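IclR transcriptional regulator (PDB 1MKM) probably binds DNA through a winged helix-turn-helix domain and represses transcription, as a member of the IclR family of regulators. Local coordinates at residues B[119-123]-B[218-223]; B[200-204]-B[236-240]; B[22-28]-B[56-62]; B[80-85]-B[112-116]. All coordinates share one frame; numbering follows the deposited sequence.

Interaction 1. Residues B[119-123]-B[218-223]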
loop_
_atom_site.group_PDB
_atom_site.type_symbol
_atom_site.label_atom_id
_atom_site.label_comp_id
_atom_site.label_asym_id
_atom_site.label_seq_id
_atom_site.Cartn_x
_atom_site.Cartn_y
_atom_site.Cartn_z
ATOM N N GLN B 119 7.808 -12.907 13.700
ATOM C CA GLN B 119 6.395 -12.835 14.077
ATOM C C GLN B 119 6.158 -11.745 15.130
ATOM O O GLN B 119 7.050 -11.421 15.919
ATOM C CB GLN B 119 5.908 -14.199 14.584
ATOM C CG GLN B 119 7.018 -15.212 14.804
ATOM C CD GLN B 119 7.863 -14.898 16.028
ATOM O OE1 GLN B 119 7.398 -15.025 17.167
ATOM N NE2 GLN B 119 9.109 -14.478 15.802
ATOM N N SER B 120 4.965 -11.157 15.108
ATOM C CA SER B 120 4.618 -10.115 16.073
ATOM C C SER B 120 4.482 -10.776 17.458
ATOM O O SER B 120 3.914 -11.870 17.577
ATOM C CB SER B 120 3.282 -9.468 15.689
ATOM O OG SER B 120 3.239 -9.113 14.315
ATOM N N ILE B 121 5.014 -10.143 18.497
ATOM C CA ILE B 121 4.898 -10.703 19.845
ATOM C C ILE B 121 4.078 -9.754 20.708
ATOM O O ILE B 121 4.175 -8.540 20.559
ATOM C CB ILE B 121 6.279 -10.939 20.480
ATOM C CG1 ILE B 121 7.111 -9.651 20.463
ATOM C CG2 ILE B 121 6.990 -12.082 19.734
ATOM C CD1 ILE B 121 8.518 -9.836 21.054
ATOM N N PRO B 122 3.250 -10.297 21.616
ATOM C CA PRO B 122 2.400 -9.481 22.497
ATOM C C PRO B 122 3.125 -8.610 23.519
ATOM O O PRO B 122 2.742 -8.576 24.682
ATOM C CB PRO B 122 1.490 -10.518 23.152
ATOM C CG PRO B 122 2.364 -11.723 23.233
ATOM C CD PRO B 122 3.063 -11.734 21.884
ATOM N N MET B 123 4.155 -7.894 23.067
ATOM C CA MET B 123 4.962 -7.017 23.919
ATOM C C MET B 123 4.890 -5.578 23.410
ATOM O O MET B 123 4.938 -5.344 22.205
ATOM C CB MET B 123 6.417 -7.490 23.900
ATOM C CG MET B 123 7.363 -6.734 24.801
ATOM S SD MET B 123 9.027 -7.413 24.684
ATOM C CE MET B 123 10.030 -5.979 25.068
ATOM N N SER B 218 13.574 -11.695 23.067
ATOM C CA SER B 218 12.227 -11.672 23.598
ATOM C C SER B 218 11.223 -12.368 22.708
ATOM O O SER B 218 11.285 -12.265 21.494
ATOM C CB SER B 218 11.810 -10.215 23.833
ATOM O OG SER B 218 12.869 -9.506 24.472
ATOM N N GLY B 219 10.290 -13.081 23.321
ATOM C CA GLY B 219 9.280 -13.762 22.542
ATOM C C GLY B 219 8.193 -14.347 23.414
ATOM O O GLY B 219 8.192 -14.149 24.630
ATOM N N VAL B 220 7.264 -15.064 22.803
ATOM C CA VAL B 220 6.199 -15.668 23.575
ATOM C C VAL B 220 6.767 -16.777 24.455
ATOM O O VAL B 220 7.733 -17.456 24.086
ATOM C CB VAL B 220 5.098 -16.246 22.673
ATOM C CG1 VAL B 220 3.979 -16.812 23.533
ATOM C CG2 VAL B 220 4.557 -15.158 21.764
ATOM N N ALA B 221 6.152 -16.940 25.622
ATOM C CA ALA B 221 6.558 -17.919 26.615
ATOM C C ALA B 221 6.768 -19.322 26.066
ATOM O O ALA B 221 7.777 -19.972 26.373
ATOM C CB ALA B 221 5.532 -17.947 27.736
ATOM N N ARG B 222 5.824 -19.781 25.247
ATOM C CA ARG B 222 5.885 -21.118 24.659
ATOM C C ARG B 222 7.268 -21.523 24.147
ATOM O O ARG B 222 7.729 -22.632 24.402
ATOM C CB ARG B 222 4.890 -21.243 23.498
ATOM C CG ARG B 222 3.453 -20.925 23.839
ATOM C CD ARG B 222 2.535 -21.405 22.723
ATOM N NE ARG B 222 1.190 -20.849 22.820
ATOM C CZ ARG B 222 0.189 -21.179 22.008
ATOM N NH1 ARG B 222 0.384 -22.068 21.042
ATOM N NH2 ARG B 222 -1.005 -20.613 22.150
ATOM N N LYS B 223 7.927 -20.623 23.429
ATOM C CA LYS B 223 9.235 -20.911 22.854
ATOM C C LYS B 223 10.404 -21.166 23.811
ATOM O O LYS B 223 11.280 -21.986 23.525
ATOM C CB LYS B 223 9.624 -19.788 21.885
ATOM C CG LYS B 223 8.816 -19.747 20.583
ATOM C CD LYS B 223 9.253 -18.572 19.714
ATOM C CE LYS B 223 8.365 -18.425 18.484
ATOM N NZ LYS B 223 8.724 -17.221 17.670
#
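Gln119 and Lys223 make the one polar link between the loop 119-123 and strand 211-220 with the 3-10 turn that follows it. The two side chains arrive from opposite directions, Lys223 fully extended, and NZ donates to Gln119 OE1 at 2.6 Å. The ammonium sits well above the amide, 74° out of the carbonyl plane. A salt bridge to Glu97 gives the same NZ a second partner.

The rest is apolar packing. Ile121 points at the strand: CD1 rests 3.7 Å from Ser218 O, and CG2 sits over Gly219 CA at 4.0 Å. Pro122 crosses Val220 at about a right angle, its CD 3.7 Å from Val220 CG2. With CG anti to the backbone N (chi1 -176°) and the chain straight beyond it, Met123 can lay SD against Ser218 CB at 4.0 Å. An inverse gamma turn centred on Pro122 bends the loop here, closed by Met123 N to Ile121 O.

Pro122 also packs on Val220 of the second subunit. Ser218 touches Cys199, a zinc ligand, and its side chain is about 4 Å from a bound zinc ion, so this buried loop-on-strand contact borders the metal site of the IclR effector domain, a GAF-like fold.

Interaction 2. Residues B[200-204]-B[236-240]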
loop_
_atom_site.group_PDB
_atom_site.type_symbol
_atom_site.label_atom_id
_atom_site.label_comp_id
_atom_site.label_asym_id
_atom_site.label_seq_id
_atom_site.Cartn_x
_atom_site.Cartn_y
_atom_site.Cartn_z
ATOM N N VAL B 200 15.583 -13.650 27.698
ATOM C CA VAL B 200 16.872 -14.137 28.149
ATOM C C VAL B 200 17.813 -12.959 27.926
ATOM O O VAL B 200 17.820 -12.372 26.845
ATOM C CB VAL B 200 17.359 -15.363 27.334
ATOM C CG1 VAL B 200 18.804 -15.661 27.676
ATOM C CG2 VAL B 200 16.498 -16.573 27.649
ATOM N N GLY B 201 18.589 -12.597 28.943
ATOM C CA GLY B 201 19.475 -11.462 28.797
ATOM C C GLY B 201 20.871 -11.632 29.354
ATOM O O GLY B 201 21.098 -12.416 30.275
ATOM N N VAL B 202 21.798 -10.864 28.786
ATOM C CA VAL B 202 23.209 -10.863 29.160
ATOM C C VAL B 202 23.677 -9.399 29.188
ATOM O O VAL B 202 23.172 -8.573 28.425
ATOM C CB VAL B 202 24.042 -11.643 28.115
ATOM C CG1 VAL B 202 25.509 -11.631 28.483
ATOM C CG2 VAL B 202 23.534 -13.062 28.009
ATOM N N PRO B 203 24.636 -9.058 30.069
ATOM C CA PRO B 203 25.143 -7.679 30.167
ATOM C C PRO B 203 26.179 -7.293 29.114
ATOM O O PRO B 203 26.627 -8.120 28.325
ATOM C CB PRO B 203 25.747 -7.623 31.572
ATOM C CG PRO B 203 25.080 -8.739 32.303
ATOM C CD PRO B 203 25.028 -9.822 31.262
ATOM N N ILE B 204 26.550 -6.020 29.127
ATOM C CA ILE B 204 27.550 -5.467 28.221
ATOM C C ILE B 204 28.413 -4.562 29.093
ATOM O O ILE B 204 27.925 -3.559 29.604
ATOM C CB ILE B 204 26.913 -4.594 27.116
ATOM C CG1 ILE B 204 26.086 -5.447 26.149
ATOM C CG2 ILE B 204 28.009 -3.863 26.349
ATOM C CD1 ILE B 204 26.921 -6.202 25.107
ATOM N N LEU B 236 23.459 -14.897 22.691
ATOM C CA LEU B 236 23.431 -13.645 23.430
ATOM C C LEU B 236 24.809 -13.350 24.003
ATOM O O LEU B 236 25.413 -12.312 23.707
ATOM C CB LEU B 236 22.399 -13.745 24.558
ATOM C CG LEU B 236 21.480 -12.549 24.823
ATOM C CD1 LEU B 236 20.991 -11.944 23.516
ATOM C CD2 LEU B 236 20.310 -13.016 25.668
ATOM N N LYS B 237 25.316 -14.272 24.814
ATOM C CA LYS B 237 26.624 -14.090 25.426
ATOM C C LYS B 237 27.710 -13.936 24.376
ATOM O O LYS B 237 28.678 -13.209 24.586
ATOM C CB LYS B 237 26.961 -15.262 26.351
ATOM C CG LYS B 237 27.220 -14.843 27.793
ATOM C CD LYS B 237 28.282 -13.748 27.886
ATOM C CE LYS B 237 28.488 -13.305 29.331
ATOM N NZ LYS B 237 29.469 -12.184 29.481
ATOM N N GLU B 238 27.547 -14.611 23.245
ATOM C CA GLU B 238 28.536 -14.524 22.176
ATOM C C GLU B 238 28.673 -13.091 21.661
ATOM O O GLU B 238 29.789 -12.583 21.512
ATOM C CB GLU B 238 28.160 -15.440 21.009
ATOM C CG GLU B 238 29.160 -15.389 19.857
ATOM C CD GLU B 238 28.652 -16.068 18.594
ATOM O OE1 GLU B 238 28.168 -17.215 18.686
ATOM O OE2 GLU B 238 28.745 -15.459 17.506
ATOM N N LYS B 239 27.539 -12.451 21.377
ATOM C CA LYS B 239 27.544 -11.082 20.883
ATOM C C LYS B 239 27.921 -10.169 22.034
ATOM O O LYS B 239 28.668 -9.212 21.858
ATOM C CB LYS B 239 26.161 -10.693 20.335
ATOM C CG LYS B 239 25.707 -11.504 19.124
ATOM C CD LYS B 239 26.637 -11.291 17.931
ATOM C CE LYS B 239 26.152 -12.040 16.688
ATOM N NZ LYS B 239 27.046 -11.820 15.516
ATOM N N ALA B 240 27.407 -10.467 23.222
ATOM C CA ALA B 240 27.728 -9.647 24.383
ATOM C C ALA B 240 29.243 -9.464 24.476
ATOM O O ALA B 240 29.759 -8.339 24.430
ATOM C CB ALA B 240 27.200 -10.303 25.648
#
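Leu236 and Val202 hold helix 226-246 against strand 197-205 in the GAF-like effector domain, where this helix lies on the antiparallel sheet. Helix and strand run almost the same way here, their segment axes 15° apart and 8.0 Å from each other at closest approach.

Leu236 can be followed outward. Its CB lies 3.7 Å from Val202 CG2, and CG keeps to the same methyl at 3.8 Å as the two side chains slide past each other in opposite directions. Beyond CG, CD2 heads for Val200 and Gly201, where the strand segment starts; its exact position is doubtful, because the model brings it too near Val200 O. Leu236 also packs on Val215 and Ile217 of the next strand.

The other methyl of Val202 is CG1, and a chi1 of 179° sets it opposite the backbone N, where it meets Lys237 and Ala240. Lys237, bent at chi2, lays its aliphatic chain across this methyl, CE 3.5 Å from CG1, while Ala240 CB closes in at 3.6 Å. Cut back to an alanine, Val202 would probably open a gap under Leu236 and leave the chain of Lys237 without its support. Farther along, Ile204 swings its end toward the helix until CD1 stands 3.6 Å from Ala240 CA.

Interaction 3. Residues B[22-28]-B[56-62]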
loop_
_atom_site.group_PDB
_atom_site.type_symbol
_atom_site.label_atom_id
_atom_site.label_comp_id
_atom_site.label_asym_id
_atom_site.label_seq_id
_atom_site.Cartn_x
_atom_site.Cartn_y
_atom_site.Cartn_z
ATOM N N GLY B 22 -4.046 9.571 12.697
ATOM C CA GLY B 22 -4.608 10.389 11.635
ATOM C C GLY B 22 -4.080 11.819 11.667
ATOM O O GLY B 22 -2.896 12.034 11.938
ATOM N N ASP B 23 -4.941 12.798 11.390
ATOM C CA ASP B 23 -4.515 14.205 11.387
ATOM C C ASP B 23 -5.428 15.142 12.178
ATOM O O ASP B 23 -6.402 14.701 12.790
ATOM C CB ASP B 23 -4.397 14.708 9.953
ATOM C CG ASP B 23 -5.691 14.600 9.207
ATOM O OD1 ASP B 23 -5.662 14.689 7.962
ATOM O OD2 ASP B 23 -6.734 14.427 9.878
ATOM N N VAL B 24 -5.114 16.436 12.147
ATOM C CA VAL B 24 -5.892 17.423 12.889
ATOM C C VAL B 24 -5.924 18.804 12.207
ATOM O O VAL B 24 -4.921 19.261 11.662
ATOM C CB VAL B 24 -5.312 17.586 14.324
ATOM C CG1 VAL B 24 -4.021 18.366 14.269
ATOM C CG2 VAL B 24 -6.314 18.263 15.235
ATOM N N SER B 25 -7.076 19.467 12.266
ATOM C CA SER B 25 -7.259 20.793 11.664
ATOM C C SER B 25 -7.007 21.883 12.687
ATOM O O SER B 25 -7.121 21.642 13.888
ATOM C CB SER B 25 -8.687 20.957 11.163
ATOM O OG SER B 25 -9.589 20.988 12.260
ATOM N N VAL B 26 -6.680 23.082 12.213
ATOM C CA VAL B 26 -6.445 24.204 13.114
ATOM C C VAL B 26 -7.677 24.339 13.996
ATOM O O VAL B 26 -7.577 24.553 15.205
ATOM C CB VAL B 26 -6.252 25.534 12.344
ATOM C CG1 VAL B 26 -5.109 25.411 11.364
ATOM C CG2 VAL B 26 -7.525 25.907 11.610
ATOM N N SER B 27 -8.838 24.206 13.366
ATOM C CA SER B 27 -10.123 24.310 14.039
ATOM C C SER B 27 -10.231 23.352 15.214
ATOM O O SER B 27 -10.654 23.737 16.303
ATOM C CB SER B 27 -11.248 24.030 13.039
ATOM O OG SER B 27 -12.465 23.717 13.693
ATOM N N GLU B 28 -9.834 22.102 14.989
ATOM C CA GLU B 28 -9.907 21.063 16.009
ATOM C C GLU B 28 -8.989 21.288 17.208
ATOM O O GLU B 28 -9.386 21.054 18.350
ATOM C CB GLU B 28 -9.628 19.709 15.358
ATOM C CG GLU B 28 -10.668 19.338 14.307
ATOM C CD GLU B 28 -10.279 18.121 13.492
ATOM O OE1 GLU B 28 -11.119 17.650 12.691
ATOM O OE2 GLU B 28 -9.134 17.640 13.647
ATOM N N LYS B 56 -1.144 19.522 5.348
ATOM C CA LYS B 56 -1.695 18.905 4.148
ATOM C C LYS B 56 -2.324 19.907 3.187
ATOM O O LYS B 56 -2.642 21.046 3.561
ATOM C CB LYS B 56 -2.767 17.877 4.529
ATOM C CG LYS B 56 -2.304 16.728 5.411
ATOM C CD LYS B 56 -3.465 15.776 5.687
ATOM C CE LYS B 56 -3.006 14.525 6.424
ATOM N NZ LYS B 56 -4.052 13.461 6.468
ATOM N N LYS B 57 -2.517 19.467 1.945
ATOM C CA LYS B 57 -3.126 20.311 0.931
ATOM C C LYS B 57 -4.500 20.700 1.465
ATOM O O LYS B 57 -4.969 21.814 1.245
ATOM C CB LYS B 57 -3.253 19.553 -0.393
ATOM C CG LYS B 57 -2.905 20.406 -1.607
ATOM C CD LYS B 57 -2.830 19.594 -2.899
ATOM C CE LYS B 57 -4.207 19.146 -3.372
ATOM N NZ LYS B 57 -5.104 20.299 -3.660
ATOM N N ASP B 58 -5.127 19.779 2.189
ATOM C CA ASP B 58 -6.438 20.029 2.779
ATOM C C ASP B 58 -6.345 20.836 4.073
ATOM O O ASP B 58 -7.310 20.915 4.833
ATOM C CB ASP B 58 -7.154 18.705 3.044
ATOM C CG ASP B 58 -6.213 17.627 3.532
ATOM O OD1 ASP B 58 -5.361 17.178 2.733
ATOM O OD2 ASP B 58 -6.326 17.234 4.712
ATOM N N LYS B 59 -5.180 21.431 4.309
ATOM C CA LYS B 59 -4.932 22.233 5.503
ATOM C C LYS B 59 -5.010 21.505 6.858
ATOM O O LYS B 59 -4.966 22.143 7.918
ATOM C CB LYS B 59 -5.847 23.460 5.505
ATOM C CG LYS B 59 -5.386 24.550 4.538
ATOM C CD LYS B 59 -6.121 25.862 4.770
ATOM C CE LYS B 59 -5.510 26.990 3.953
ATOM N NZ LYS B 59 -6.198 28.293 4.171
ATOM N N ARG B 60 -5.121 20.177 6.819
ATOM C CA ARG B 60 -5.155 19.360 8.032
ATOM C C ARG B 60 -3.689 19.092 8.376
ATOM O O ARG B 60 -2.828 19.120 7.492
ATOM C CB ARG B 60 -5.882 18.041 7.778
ATOM C CG ARG B 60 -7.273 18.207 7.203
ATOM C CD ARG B 60 -8.291 18.500 8.272
ATOM N NE ARG B 60 -8.489 17.337 9.123
ATOM C CZ ARG B 60 -9.426 17.257 10.059
ATOM N NH1 ARG B 60 -10.252 18.278 10.256
ATOM N NH2 ARG B 60 -9.538 16.158 10.796
ATOM N N TYR B 61 -3.413 18.812 9.649
ATOM C CA TYR B 61 -2.046 18.602 10.118
ATOM C C TYR B 61 -1.588 17.177 10.462
ATOM O O TYR B 61 -2.313 16.390 11.061
ATOM C CB TYR B 61 -1.786 19.485 11.337
ATOM C CG TYR B 61 -1.773 20.974 11.061
ATOM C CD1 TYR B 61 -2.949 21.727 11.105
ATOM C CD2 TYR B 61 -0.576 21.634 10.796
ATOM C CE1 TYR B 61 -2.924 23.111 10.896
ATOM C CE2 TYR B 61 -0.540 23.011 10.587
ATOM C CZ TYR B 61 -1.712 23.740 10.642
ATOM O OH TYR B 61 -1.655 25.098 10.474
ATOM N N VAL B 62 -0.339 16.902 10.116
ATOM C CA VAL B 62 0.275 15.613 10.359
ATOM C C VAL B 62 1.676 15.859 10.908
ATOM O O VAL B 62 2.295 16.883 10.616
ATOM C CB VAL B 62 0.313 14.805 9.032
ATOM C CG1 VAL B 62 1.666 14.203 8.804
ATOM C CG2 VAL B 62 -0.764 13.736 9.054
#
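Arg60 stands between two carboxylates, Asp23 and Glu28, and is turned differently against each. Bent at chi2 (-82°), its chain curls back so that the guanidinium lies over the backbone, Ser25 N above its centre. Asp23 OD2 meets it at the edge, in plane, though the carboxylate is rotated 70° from it; the bonds from NE and NH2 are long and weak. Glu28 is tighter: NH1 gives to OE1 at 2.7 Å, with the two planes 88° apart and the donor above the carboxylate. Asp23 OD1 takes Lys56 NZ at 2.5 Å, completing a four-residue salt-bridge network. The other Glu28 oxygen, OE2, accepts from Ser25 N at 3.1 Å, one half of the capping box that starts helix 26-32.

Tyr61 offers its ring edge: Val24 O and Val26 CG1 both lie in the ring plane, the methyl packed 3.2 Å from CE1. A single antiparallel bridge pairs Val24 with Tyr61, whose N donates to Val24 O at 2.6 Å.

The contact ties the wing hairpin 53-63 to the helix-turn-helix of this winged-helix domain, Tyr61 packing on Met44 and Glu48 of helix 37-50, Val26 on Val37 and Tyr41, and Val24 on Phe16 and Ile17 of helix 6-19.

Interaction 4. Residues B[80-85]-B[112-116]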
loop_
_atom_site.group_PDB
_atom_site.type_symbol
_atom_site.label_atom_id
_atom_site.label_comp_id
_atom_site.label_asym_id
_atom_site.label_seq_id
_atom_site.Cartn_x
_atom_site.Cartn_y
_atom_site.Cartn_z
ATOM N N ILE B 80 27.632 2.749 21.596
ATOM C CA ILE B 80 27.263 1.348 21.733
ATOM C C ILE B 80 26.258 0.924 20.653
ATOM O O ILE B 80 26.339 -0.175 20.102
ATOM C CB ILE B 80 26.630 1.081 23.124
ATOM C CG1 ILE B 80 26.461 -0.424 23.343
ATOM C CG2 ILE B 80 25.244 1.741 23.209
ATOM C CD1 ILE B 80 25.766 -0.768 24.635
ATOM N N ARG B 81 25.310 1.801 20.353
ATOM C CA ARG B 81 24.278 1.501 19.370
ATOM C C ARG B 81 24.856 1.022 18.036
ATOM O O ARG B 81 24.459 -0.024 17.511
ATOM C CB ARG B 81 23.386 2.732 19.156
ATOM C CG ARG B 81 22.198 2.460 18.262
ATOM C CD ARG B 81 21.387 3.696 18.019
ATOM N NE ARG B 81 20.566 3.545 16.829
ATOM C CZ ARG B 81 19.475 2.787 16.756
ATOM N NH1 ARG B 81 19.055 2.099 17.810
ATOM N NH2 ARG B 81 18.796 2.715 15.620
ATOM N N ASP B 82 25.795 1.783 17.488
ATOM C CA ASP B 82 26.416 1.419 16.218
ATOM C C ASP B 82 27.375 0.249 16.379
ATOM O O ASP B 82 27.624 -0.500 15.435
ATOM C CB ASP B 82 27.153 2.627 15.633
ATOM C CG ASP B 82 26.232 3.538 14.861
ATOM O OD1 ASP B 82 26.095 3.341 13.636
ATOM O OD2 ASP B 82 25.631 4.438 15.482
ATOM N N ILE B 83 27.913 0.102 17.581
ATOM C CA ILE B 83 28.833 -0.981 17.876
ATOM C C ILE B 83 28.080 -2.308 17.958
ATOM O O ILE B 83 28.645 -3.378 17.714
ATOM C CB ILE B 83 29.539 -0.726 19.215
ATOM C CG1 ILE B 83 30.715 0.217 19.009
ATOM C CG2 ILE B 83 30.010 -2.024 19.840
ATOM C CD1 ILE B 83 31.493 0.448 20.271
ATOM N N ALA B 84 26.794 -2.235 18.277
ATOM C CA ALA B 84 25.999 -3.439 18.433
ATOM C C ALA B 84 24.960 -3.729 17.351
ATOM O O ALA B 84 24.770 -4.884 16.963
ATOM C CB ALA B 84 25.325 -3.414 19.818
ATOM N N HIS B 85 24.301 -2.697 16.844
ATOM C CA HIS B 85 23.249 -2.922 15.864
ATOM C C HIS B 85 23.306 -4.160 14.972
ATOM O O HIS B 85 22.305 -4.867 14.858
ATOM C CB HIS B 85 23.038 -1.722 14.955
ATOM C CG HIS B 85 21.824 -1.868 14.092
ATOM N ND1 HIS B 85 20.547 -1.892 14.614
ATOM C CD2 HIS B 85 21.693 -2.111 12.768
ATOM C CE1 HIS B 85 19.682 -2.149 13.650
ATOM N NE2 HIS B 85 20.351 -2.287 12.519
ATOM N N ILE B 112 17.330 1.403 23.444
ATOM C CA ILE B 112 18.119 2.188 22.518
ATOM C C ILE B 112 18.261 1.548 21.151
ATOM O O ILE B 112 18.861 2.129 20.251
ATOM C CB ILE B 112 19.509 2.503 23.119
ATOM C CG1 ILE B 112 20.085 1.250 23.790
ATOM C CG2 ILE B 112 19.384 3.647 24.128
ATOM C CD1 ILE B 112 21.525 1.389 24.202
ATOM N N ASP B 113 17.709 0.350 21.001
ATOM C CA ASP B 113 17.714 -0.362 19.726
ATOM C C ASP B 113 16.830 -1.602 19.829
ATOM O O ASP B 113 16.705 -2.206 20.895
ATOM C CB ASP B 113 19.130 -0.785 19.326
ATOM C CG ASP B 113 19.271 -1.004 17.821
ATOM O OD1 ASP B 113 18.280 -1.381 17.168
ATOM O OD2 ASP B 113 20.381 -0.804 17.285
ATOM N N LYS B 114 16.200 -1.976 18.726
ATOM C CA LYS B 114 15.347 -3.149 18.728
ATOM C C LYS B 114 15.232 -3.723 17.319
ATOM O O LYS B 114 14.983 -2.994 16.350
ATOM C CB LYS B 114 13.948 -2.792 19.276
ATOM C CG LYS B 114 12.926 -3.931 19.260
ATOM C CD LYS B 114 11.506 -3.385 19.379
ATOM C CE LYS B 114 10.488 -4.489 19.615
ATOM N NZ LYS B 114 9.086 -3.977 19.680
ATOM N N VAL B 115 15.443 -5.030 17.201
ATOM C CA VAL B 115 15.308 -5.699 15.909
ATOM C C VAL B 115 14.077 -6.583 15.998
ATOM O O VAL B 115 14.070 -7.554 16.750
ATOM C CB VAL B 115 16.492 -6.629 15.584
ATOM C CG1 VAL B 115 16.137 -7.493 14.363
ATOM C CG2 VAL B 115 17.737 -5.838 15.318
ATOM N N GLU B 116 13.044 -6.263 15.226
ATOM C CA GLU B 116 11.832 -7.071 15.249
ATOM C C GLU B 116 12.097 -8.467 14.694
ATOM O O GLU B 116 12.956 -8.661 13.835
ATOM C CB GLU B 116 10.714 -6.399 14.448
ATOM C CG GLU B 116 10.276 -5.046 14.983
ATOM C CD GLU B 116 9.002 -4.541 14.324
ATOM O OE1 GLU B 116 8.917 -4.595 13.079
ATOM O OE2 GLU B 116 8.085 -4.086 15.046
HETATM O O HOH W 1 22.410 -1.355 18.658
#
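Arg81 and Asp113 have the nearest CA atoms across this contact, 6.8 Å apart, where helix 79-93 passes strand 108-115. The segment axes run in nearly the same direction, 19° apart, and come no closer than 8.9 Å. A classic beta bulge, in which both Ile112 and Asp113 are opposite Leu101, marks the strand at this point.

Asp113 is the polar centre of the contact. His85, its CG anti to the backbone N (chi1 -171°), brings its ring edge to the carboxylate, and ND1 donates to the syn lone pair of OD2 at 2.9 Å; ring and carboxylate are nearly coplanar, 9° apart. Arg81 presents a guanidinium face to the same oxygen. NH1 is 3.2 Å from OD2, an ion pair by charge alone, because OD2 lies well out of the guanidinium plane and no N-H points at it. At the guanidinium edge, Ile112 O comes to 2.4 Å from NH1, too short to be taken at face value. A water donates to OD2 as well and ties it to Arg81 O, which it meets at 2.7 Å. Without its carboxylate, as with a leucine here, Asp113 is likely to leave the charge of Arg81 lacking its counterpart and the His85 ring free to turn. Beside this polar group, Ile80 CG2 packs on Ile112 CD1 at 3.9 Å.

Leu88 of the same helix covers Asp113 and Val115, Ile112 rests on Leu101 and Leu103 of strand 98-105, and Ile83 and Ala84 pack against Ile243 of helix 226-246.

Overall arrangement
Interaction 3 comes first along the chain and stands alone, in the winged-helix domain that probably binds DNA, with centres 35 to 46 Å from the others. Interactions 1, 2 and 4 belong to the effector domain and all reach its six-stranded antiparallel sheet. Interaction 4 closes before 1 opens, whereas the segments of 1 and 2 alternate along the chain, using neighbouring strands 211-220 and 197-205. Interactions 2 and 4 are 13 Å apart between centres and touch, Ile204 CG2 meeting Ile80 CD1 at 4.2 Å, which brings helix 79-93 against strand 197-205. Interaction 1 lies near the zinc site and the second subunit.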